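Local coordinates for protein histone-lysine N-methyltransferase family member SUVH9 (Arabidopsis thaliana, PDB 4NJ5) that acts in gene silencing by RNA-directed DNA methylation, where it may bind methylated DNA and recruit RNA polymerase V, and lacks methyltransferase activity, at residues Ala51-Ala54 / Gly55-Met58; Ile83-Phe86 / Arg87-Cys91; Lys239-Pro242 / Leu243-Arg246; Arg248-Ile251 / Asn252-Ile255. All coordinates share one frame; numbering follows the deposited sequence.

Four local contacts follow one another along the chain, none nested in or crossing another. Contact 1 is about two turns of helix 46-60. Contact 2 closes the bend from strand 83-84 into helix 87-92 within the SRA domain, and it packs on contact 1, where Phe-88 lies against Gly-52 and Gly-55 and Phe-86 against Ala-51. About 29 Å separates the centres of contacts 2 and 3. Contact 3 turns the chain as it leaves helix 228-240, and contact 4 turns a corner in strand 250-252, with two rings stacked across it; the two touch where Pro-242 and Leu-243 meet Phe-253. Contacts 1 and 4 lie on opposite sides of the chain's centre.

Contact 1 of 4, residues Ala51-Ala54 / Gly55-Met58; sequences AGKA and GSMM
Ala-54, Lys-53 and Gly-55 meet the neighbouring turn most fully here, the alanine and glycine mainly through their backbones. Met-58 N bonds to Ala-54 O at 2.9 Å, and Met-58 CG rests 3.4 Å from that oxygen, while the alanine methyl faces Tyr-23 and Arg-27 of helix 8-35. Gly-55 N donates to Ala-51 O at 3.0 Å in a nearly straight bond; a CB on this residue would come tight against Gly-52 O.

Lys-53 works through its side chain, with Met-57 one turn on as its partner. The lysine leaves with CG anti to the backbone N (chi1 -166°) and then bends at chi2 and again at chi4, which carries its end forward over the next turn. Its ammonium lies alongside the methionine, Lys-53 NZ being 3.2 Å from Met-57 CG and 3.5 Å from Met-57 SD. This is packing of a charged end against a thioether chain, and the two side chains cross obliquely.

The carbonyl of Lys-53 takes two donors. Met-57 N gives the regular helical bond to Lys-53 O at 2.9 Å and 166°. Ser-56 OG adds a second to Lys-53 O at 3.0 Å, from the same face of the carbonyl plane; with chi1 at 72°, OG sits between its own backbone N and carbonyl carbon, which points it at the carbonyl of Lys-53. The same hydroxyl lies 3.5 Å from Lys-53 CD.

In this regular alpha-helical part of helix 46-60, Ala-51 and Met-58 also pack on Tyr-23, Met-57 touches Val-430, and the carbonyl of Gly-55 accepts from the indole of Trp-64, in the loop that follows the helix.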
loop_
_atom_site.group_PDB
_atom_site.type_symbol
_atom_site.label_atom_id
_atom_site.label_comp_id
_atom_site.label_asym_id
_atom_site.label_seq_id
_atom_site.Cartn_x
_atom_site.Cartn_y
_atom_site.Cartn_z
ATOM N N ALA A 51 -6.906 -6.767 13.073
ATOM C CA ALA A 51 -6.153 -7.516 12.082
ATOM C C ALA A 51 -6.265 -9.017 12.351
ATOM O O ALA A 51 -6.523 -9.808 11.436
ATOM C CB ALA A 51 -4.703 -7.081 12.097
ATOM N N GLY A 52 -6.076 -9.399 13.612
ATOM C CA GLY A 52 -6.178 -10.789 14.014
ATOM C C GLY A 52 -7.570 -11.346 13.787
ATOM O O GLY A 52 -7.735 -12.493 13.355
ATOM N N LYS A 53 -8.578 -10.527 14.071
ATOM C CA LYS A 53 -9.957 -10.947 13.867
ATOM C C LYS A 53 -10.261 -11.146 12.385
ATOM O O LYS A 53 -10.914 -12.122 12.005
ATOM C CB LYS A 53 -10.934 -9.947 14.481
ATOM C CG LYS A 53 -12.348 -10.487 14.600
ATOM C CD LYS A 53 -12.345 -11.846 15.283
ATOM C CE LYS A 53 -13.752 -12.316 15.609
ATOM N NZ LYS A 53 -14.587 -12.464 14.386
ATOM N N ALA A 54 -9.783 -10.223 11.553
ATOM C CA ALA A 54 -9.943 -10.353 10.107
ATOM C C ALA A 54 -9.304 -11.655 9.627
ATOM O O ALA A 54 -9.891 -12.399 8.833
ATOM C CB ALA A 54 -9.332 -9.160 9.395
ATOM N N GLY A 55 -8.107 -11.933 10.131
ATOM C CA GLY A 55 -7.445 -13.192 9.855
ATOM C C GLY A 55 -8.271 -14.418 10.213
ATOM O O GLY A 55 -8.456 -15.301 9.376
ATOM N N SER A 56 -8.771 -14.478 11.445
ATOM C CA SER A 56 -9.510 -15.659 11.903
ATOM C C SER A 56 -10.818 -15.852 11.134
ATOM O O SER A 56 -11.221 -16.983 10.824
ATOM C CB SER A 56 -9.788 -15.582 13.408
ATOM O OG SER A 56 -10.776 -14.608 13.699
ATOM N N MET A 57 -11.477 -14.738 10.830
ATOM C CA MET A 57 -12.684 -14.769 10.016
ATOM C C MET A 57 -12.394 -15.284 8.613
ATOM O O MET A 57 -13.175 -16.053 8.058
ATOM C CB MET A 57 -13.322 -13.385 9.939
ATOM C CG MET A 57 -13.955 -12.934 11.234
ATOM S SD MET A 57 -14.675 -11.294 11.077
ATOM C CE MET A 57 -15.989 -11.615 9.903
ATOM N N MET A 58 -11.276 -14.866 8.034
ATOM C CA MET A 58 -10.920 -15.381 6.718
ATOM C C MET A 58 -10.522 -16.851 6.782
ATOM O O MET A 58 -10.696 -17.592 5.814
ATOM C CB MET A 58 -9.826 -14.539 6.066
ATOM C CG MET A 58 -10.347 -13.222 5.533
ATOM S SD MET A 58 -9.101 -12.302 4.634
ATOM C CE MET A 58 -8.855 -13.354 3.211
#

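Contact 2 of 4, residues Ile83-Phe86 / Arg87-Cys91; sequences IFFF and RFELC
Between Phe-84 and Glu-89 the backbone goes from extended strand, through a bend at Phe-85, back to extended at Phe-86, then into helical angles from Arg-87. Glu-89 reaches back across this bend. Its CG stands anti to the backbone N (chi1 -168°) and the chain stays extended, which carries the carboxylate to the amides of the turn. Phe-85 N donates to Glu-89 OE1 at 2.9 Å and 166°, from above the carboxylate plane, and Phe-86 N adds a weak bond to the same oxygen at 3.4 Å. The other oxygen is held in a salt bridge by Arg-20 of helix 8-35.

The rings close in around this carboxylate. Glu-89 OE2 comes to the edge of the Phe-84 ring, 3.6 Å from CD2, with ring and carboxylate planes nearly perpendicular at 88°. Glu-89 OE1 likewise lies at the edge of the Phe-86 ring, 3.9 Å from CD1. Leu-90 adds an apolar touch, CD2 resting 3.7 Å from Phe-84 CD1. An alanine in place of Glu-89 would probably leave the amide of Phe-85 without this acceptor and the guanidinium of Arg-20 without its carboxylate mate.

A glutamate in the first turn of the helix thus accepts from the amides of the bend, one firmly and one weakly. The arrangement joins strand 83-84, paired with strand 190-206 in the curved sheet of the SRA domain, to helix 87-92.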
loop_
_atom_site.group_PDB
_atom_site.type_symbol
_atom_site.label_atom_id
_atom_site.label_comp_id
_atom_site.label_asym_id
_atom_site.label_seq_id
_atom_site.Cartn_x
_atom_site.Cartn_y
_atom_site.Cartn_z
ATOM N N ILE A 83 4.985 -5.979 0.809
ATOM C CA ILE A 83 4.959 -5.507 2.188
ATOM C C ILE A 83 3.658 -5.876 2.886
ATOM O O ILE A 83 2.607 -5.999 2.252
ATOM C CB ILE A 83 5.159 -3.984 2.285
ATOM C CG1 ILE A 83 4.110 -3.256 1.440
ATOM C CG2 ILE A 83 6.572 -3.607 1.865
ATOM C CD1 ILE A 83 4.110 -1.753 1.627
ATOM N N PHE A 84 3.750 -6.046 4.200
ATOM C CA PHE A 84 2.613 -6.409 5.035
ATOM C C PHE A 84 2.707 -5.638 6.346
ATOM O O PHE A 84 3.796 -5.241 6.758
ATOM C CB PHE A 84 2.611 -7.918 5.287
ATOM C CG PHE A 84 2.609 -8.731 4.028
ATOM C CD1 PHE A 84 3.798 -9.098 3.420
ATOM C CD2 PHE A 84 1.416 -9.110 3.435
ATOM C CE1 PHE A 84 3.796 -9.831 2.251
ATOM C CE2 PHE A 84 1.407 -9.847 2.268
ATOM C CZ PHE A 84 2.599 -10.207 1.675
ATOM N N PHE A 85 1.571 -5.427 7.004
ATOM C CA PHE A 85 1.546 -4.574 8.192
ATOM C C PHE A 85 1.248 -5.318 9.489
ATOM O O PHE A 85 1.391 -4.762 10.575
ATOM C CB PHE A 85 0.544 -3.439 8.002
ATOM C CG PHE A 85 0.824 -2.590 6.802
ATOM C CD1 PHE A 85 1.949 -1.783 6.760
ATOM C CD2 PHE A 85 -0.036 -2.597 5.714
ATOM C CE1 PHE A 85 2.213 -0.994 5.654
ATOM C CE2 PHE A 85 0.219 -1.808 4.606
ATOM C CZ PHE A 85 1.346 -1.006 4.575
ATOM N N PHE A 86 0.830 -6.572 9.373
ATOM C CA PHE A 86 0.475 -7.360 10.543
ATOM C C PHE A 86 0.986 -8.787 10.412
ATOM O O PHE A 86 1.090 -9.320 9.304
ATOM C CB PHE A 86 -1.045 -7.379 10.738
ATOM C CG PHE A 86 -1.667 -6.014 10.851
ATOM C CD1 PHE A 86 -2.252 -5.412 9.747
ATOM C CD2 PHE A 86 -1.678 -5.336 12.062
ATOM C CE1 PHE A 86 -2.833 -4.160 9.845
ATOM C CE2 PHE A 86 -2.261 -4.079 12.168
ATOM C CZ PHE A 86 -2.839 -3.492 11.057
ATOM N N ARG A 87 1.301 -9.405 11.546
ATOM C CA ARG A 87 1.728 -10.797 11.559
ATOM C C ARG A 87 0.661 -11.727 10.995
ATOM O O ARG A 87 0.958 -12.613 10.212
ATOM C CB ARG A 87 2.099 -11.227 12.976
ATOM C CG ARG A 87 3.313 -10.544 13.551
ATOM C CD ARG A 87 4.573 -11.000 12.859
ATOM N NE ARG A 87 5.531 -11.600 13.782
ATOM C CZ ARG A 87 5.707 -12.908 13.923
ATOM N NH1 ARG A 87 6.597 -13.377 14.785
ATOM N NH2 ARG A 87 4.992 -13.745 13.194
ATOM N N PHE A 88 -0.584 -11.516 11.399
ATOM C CA PHE A 88 -1.680 -12.391 10.988
ATOM C C PHE A 88 -1.865 -12.339 9.476
ATOM O O PHE A 88 -2.204 -13.341 8.831
ATOM C CB PHE A 88 -2.968 -11.972 11.684
ATOM C CG PHE A 88 -3.729 -13.113 12.292
ATOM C CD1 PHE A 88 -4.538 -13.917 11.509
ATOM C CD2 PHE A 88 -3.648 -13.368 13.651
ATOM C CE1 PHE A 88 -5.253 -14.961 12.072
ATOM C CE2 PHE A 88 -4.358 -14.405 14.214
ATOM C CZ PHE A 88 -5.164 -15.202 13.422
ATOM N N GLU A 89 -1.632 -11.155 8.921
ATOM C CA GLU A 89 -1.662 -10.952 7.481
ATOM C C GLU A 89 -0.753 -11.962 6.778
ATOM O O GLU A 89 -1.111 -12.506 5.734
ATOM C CB GLU A 89 -1.232 -9.518 7.152
ATOM C CG GLU A 89 -1.501 -9.095 5.731
ATOM C CD GLU A 89 -1.260 -7.611 5.509
ATOM O OE1 GLU A 89 -0.837 -6.920 6.463
ATOM O OE2 GLU A 89 -1.490 -7.136 4.376
ATOM N N LEU A 90 0.411 -12.222 7.370
ATOM C CA LEU A 90 1.351 -13.201 6.831
ATOM C C LEU A 90 0.750 -14.601 6.812
ATOM O O LEU A 90 1.073 -15.408 5.941
ATOM C CB LEU A 90 2.642 -13.207 7.646
ATOM C CG LEU A 90 3.388 -11.874 7.697
ATOM C CD1 LEU A 90 4.601 -11.973 8.612
ATOM C CD2 LEU A 90 3.801 -11.443 6.300
ATOM N N CYS A 91 -0.117 -14.885 7.779
ATOM C CA CYS A 91 -0.802 -16.170 7.832
ATOM C C CYS A 91 -1.814 -16.246 6.704
ATOM O O CYS A 91 -1.949 -17.281 6.045
ATOM C CB CYS A 91 -1.512 -16.362 9.174
ATOM S SG CYS A 91 -0.448 -16.208 10.611
#

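Contact 3 of 4, residues Lys239-Pro242 / Leu243-Arg246; sequences KTNP and LSVR
Ser-244 overlaps Asn-241 with both its hydroxyl and its CB. The hydroxyl makes the shorter of two bonds to one carbonyl: Ser-244 OG donates to Asn-241 O at 2.7 Å, nearly along the C=O axis. Ser-244 N reaches that oxygen too, at 3.0 Å, from well above the carbonyl plane. OG can do this because a chi1 of 72° folds it back beside its own amide. The asparagine amide comes alongside Ser-244 CB, with Asn-241 ND2 at 3.5 Å.

A second carbonyl also takes two donors, here both backbone amides. Arg-246 N donates to Pro-242 O at 2.8 Å, while Val-245 N comes in more loosely, 3.3 Å from Pro-242 O and above its plane. Val-245 CG2 and Arg-246 CB each lie 3.5 Å from this oxygen as well.

The arginine runs extended out of the turn to Glu-364 and the hydroxyl of Tyr-250, with Phe-267 as a cation-pi partner; Val-245 packs back on Phe-234 and Leu-238 of helix 228-240. Just beyond that helix, the i-to-i+3 bonds to Asn-241 and Pro-242, with an i-to-i+4 bond to Pro-242 besides, make two overlapping type I beta turns on the approach to strand 250-252.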
loop_
_atom_site.group_PDB
_atom_site.type_symbol
_atom_site.label_atom_id
_atom_site.label_comp_id
_atom_site.label_asym_id
_atom_site.label_seq_id
_atom_site.Cartn_x
_atom_site.Cartn_y
_atom_site.Cartn_z
ATOM N N LYS A 239 14.952 9.754 2.006
ATOM C CA LYS A 239 14.246 10.777 2.777
ATOM C C LYS A 239 15.168 11.531 3.736
ATOM O O LYS A 239 14.916 12.694 4.046
ATOM C CB LYS A 239 13.077 10.176 3.557
ATOM C CG LYS A 239 11.996 9.564 2.689
ATOM C CD LYS A 239 10.993 8.801 3.533
ATOM C CE LYS A 239 10.293 9.714 4.522
ATOM N NZ LYS A 239 9.230 8.987 5.267
ATOM N N THR A 240 16.226 10.880 4.217
ATOM C CA THR A 240 17.090 11.524 5.215
ATOM C C THR A 240 18.423 12.069 4.684
ATOM O O THR A 240 18.885 13.122 5.129
ATOM C CB THR A 240 17.370 10.607 6.431
ATOM O OG1 THR A 240 18.074 9.436 6.005
ATOM C CG2 THR A 240 16.071 10.202 7.112
ATOM N N ASN A 241 19.046 11.352 3.754
ATOM C CA ASN A 241 20.331 11.781 3.202
ATOM C C ASN A 241 20.572 11.214 1.801
ATOM O O ASN A 241 21.464 10.386 1.607
ATOM C CB ASN A 241 21.473 11.386 4.144
ATOM C CG ASN A 241 22.804 11.991 3.741
ATOM O OD1 ASN A 241 22.865 12.874 2.887
ATOM N ND2 ASN A 241 23.879 11.519 4.358
ATOM N N PRO A 242 19.777 11.674 0.819
ATOM C CA PRO A 242 19.741 11.113 -0.538
ATOM C C PRO A 242 21.085 11.087 -1.266
ATOM O O PRO A 242 21.344 10.148 -2.021
ATOM C CB PRO A 242 18.752 12.030 -1.274
ATOM C CG PRO A 242 18.672 13.267 -0.455
ATOM C CD PRO A 242 18.871 12.829 0.956
ATOM N N LEU A 243 21.925 12.093 -1.051
ATOM C CA LEU A 243 23.202 12.157 -1.751
ATOM C C LEU A 243 24.175 11.064 -1.308
ATOM O O LEU A 243 25.116 10.738 -2.030
ATOM C CB LEU A 243 23.845 13.535 -1.594
ATOM C CG LEU A 243 23.583 14.560 -2.702
ATOM C CD1 LEU A 243 22.117 14.961 -2.793
ATOM C CD2 LEU A 243 24.452 15.778 -2.470
ATOM N N SER A 244 23.947 10.493 -0.128
ATOM C CA SER A 244 24.827 9.448 0.376
ATOM C C SER A 244 24.705 8.169 -0.450
ATOM O O SER A 244 25.664 7.410 -0.572
ATOM C CB SER A 244 24.541 9.150 1.849
ATOM O OG SER A 244 23.311 8.461 1.996
ATOM N N VAL A 245 23.527 7.929 -1.016
ATOM C CA VAL A 245 23.327 6.746 -1.846
ATOM C C VAL A 245 23.161 7.103 -3.319
ATOM O O VAL A 245 23.362 6.259 -4.190
ATOM C CB VAL A 245 22.124 5.900 -1.376
ATOM C CG1 VAL A 245 22.360 5.380 0.039
ATOM C CG2 VAL A 245 20.835 6.703 -1.455
ATOM N N ARG A 246 22.800 8.352 -3.592
ATOM C CA ARG A 246 22.673 8.828 -4.965
ATOM C C ARG A 246 23.421 10.143 -5.158
ATOM O O ARG A 246 22.805 11.204 -5.232
ATOM C CB ARG A 246 21.201 9.002 -5.343
ATOM C CG ARG A 246 20.507 7.721 -5.798
ATOM C CD ARG A 246 19.007 7.930 -5.892
ATOM N NE ARG A 246 18.332 6.885 -6.653
ATOM C CZ ARG A 246 17.047 6.925 -6.994
ATOM N NH1 ARG A 246 16.297 7.962 -6.643
ATOM N NH2 ARG A 246 16.508 5.933 -7.688
#

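Contact 4 of 4, residues Arg248-Ile251 / Asn252-Ile255; sequences RGYI and NFDI
Tyr-250 and Phe-253 meet ring on ring in an offset stack, with centroids 4.6 Å apart and planes inclined at 30°. The phenylalanine puts one corner over the tyrosine face near its rim: Phe-253 CE1 lies 3.4 Å from Tyr-250 CG, and Phe-253 CZ 3.6 Å from Tyr-250 CB. The side chains cross at about a right angle, and the overlap falls at the CB end of the tyrosine, away from its hydroxyl.

Between them the chain turns a corner at Ile-251, and the two rings come to lie on the same side of it. Beyond the corner, Asn-252 fixes the next step: its OD1 accepts from Asp-254 N at 2.8 Å and 156°, an Asx turn that spans Phe-253. A chi1 of -164° sets the asparagine's amide group beside its own carbonyl carbon, where it can bend over toward the residues that follow.

Further out, Tyr-250 OH, besides meeting Arg-246, bonds to Glu-364, tying the far end of the ring. A serine in place of Tyr-250 would probably strip Phe-253 of its stacking face and leave Glu-364 and Arg-246 without their shared hydroxyl.

Phe-253 also meets Tyr-265 edge-to-face and packs on Pro-242, in the turn after helix 228-240. Strand 250-252 lies at the edge of a four-stranded mixed sheet, running antiparallel to strand 264-267, with Asn-252 and Leu-266 joined through their backbones.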
loop_
_atom_site.group_PDB
_atom_site.type_symbol
_atom_site.label_atom_id
_atom_site.label_comp_id
_atom_site.label_asym_id
_atom_site.label_seq_id
_atom_site.Cartn_x
_atom_site.Cartn_y
_atom_site.Cartn_z
ATOM N N ARG A 248 24.778 11.339 -7.672
ATOM C CA ARG A 248 24.410 11.962 -8.942
ATOM C C ARG A 248 22.957 11.652 -9.268
ATOM O O ARG A 248 22.411 10.655 -8.789
ATOM C CB ARG A 248 25.284 11.429 -10.078
ATOM C CG ARG A 248 26.780 11.552 -9.869
ATOM C CD ARG A 248 27.510 10.430 -10.595
ATOM N NE ARG A 248 28.942 10.684 -10.741
ATOM C CZ ARG A 248 29.833 10.599 -9.755
ATOM N NH1 ARG A 248 29.449 10.280 -8.524
ATOM N NH2 ARG A 248 31.112 10.845 -10.004
ATOM N N GLY A 249 22.338 12.498 -10.092
ATOM C CA GLY A 249 21.000 12.237 -10.592
ATOM C C GLY A 249 19.962 13.267 -10.193
ATOM O O GLY A 249 19.083 13.619 -10.981
ATOM N N TYR A 250 20.056 13.750 -8.962
ATOM C CA TYR A 250 19.062 14.687 -8.453
ATOM C C TYR A 250 19.232 16.093 -9.022
ATOM O O TYR A 250 20.089 16.867 -8.588
ATOM C CB TYR A 250 19.036 14.691 -6.923
ATOM C CG TYR A 250 18.348 13.474 -6.351
ATOM C CD1 TYR A 250 16.976 13.306 -6.483
ATOM C CD2 TYR A 250 19.066 12.491 -5.688
ATOM C CE1 TYR A 250 16.337 12.195 -5.965
ATOM C CE2 TYR A 250 18.435 11.376 -5.166
ATOM C CZ TYR A 250 17.071 11.234 -5.309
ATOM O OH TYR A 250 16.441 10.124 -4.795
ATOM N N ILE A 251 18.403 16.398 -10.014
ATOM C CA ILE A 251 18.396 17.698 -10.663
ATOM C C ILE A 251 17.856 18.746 -9.709
ATOM O O ILE A 251 18.428 19.824 -9.562
ATOM C CB ILE A 251 17.484 17.675 -11.902
ATOM C CG1 ILE A 251 17.937 16.586 -12.876
ATOM C CG2 ILE A 251 17.453 19.039 -12.569
ATOM C CD1 ILE A 251 16.842 16.118 -13.803
ATOM N N ASN A 252 16.748 18.409 -9.058
ATOM C CA ASN A 252 16.053 19.329 -8.172
ATOM C C ASN A 252 15.262 18.545 -7.128
ATOM O O ASN A 252 14.647 17.526 -7.449
ATOM C CB ASN A 252 15.115 20.217 -8.990
ATOM C CG ASN A 252 14.648 21.435 -8.225
ATOM O OD1 ASN A 252 13.801 21.337 -7.336
ATOM N ND2 ASN A 252 15.191 22.597 -8.576
ATOM N N PHE A 253 15.278 19.009 -5.882
ATOM C CA PHE A 253 14.622 18.274 -4.801
ATOM C C PHE A 253 13.189 18.725 -4.521
ATOM O O PHE A 253 12.518 18.174 -3.647
ATOM C CB PHE A 253 15.461 18.306 -3.522
ATOM C CG PHE A 253 16.537 17.259 -3.481
ATOM C CD1 PHE A 253 16.206 15.914 -3.494
ATOM C CD2 PHE A 253 17.875 17.618 -3.426
ATOM C CE1 PHE A 253 17.190 14.944 -3.459
ATOM C CE2 PHE A 253 18.863 16.655 -3.389
ATOM C CZ PHE A 253 18.520 15.315 -3.406
ATOM N N ASP A 254 12.723 19.718 -5.271
ATOM C CA ASP A 254 11.343 20.181 -5.160
ATOM C C ASP A 254 10.917 20.957 -6.406
ATOM O O ASP A 254 11.156 22.163 -6.495
ATOM C CB ASP A 254 11.165 21.050 -3.909
ATOM C CG ASP A 254 9.711 21.369 -3.626
ATOM O OD1 ASP A 254 8.840 20.667 -4.181
ATOM O OD2 ASP A 254 9.440 22.310 -2.848
ATOM N N ILE A 255 10.303 20.267 -7.368
ATOM C CA ILE A 255 9.804 20.906 -8.586
ATOM C C ILE A 255 8.466 21.541 -8.283
ATOM O O ILE A 255 8.045 22.481 -8.950
ATOM C CB ILE A 255 9.635 19.908 -9.740
ATOM C CG1 ILE A 255 8.582 18.858 -9.382
ATOM C CG2 ILE A 255 10.952 19.267 -10.078
ATOM C CD1 ILE A 255 8.181 17.986 -10.561
#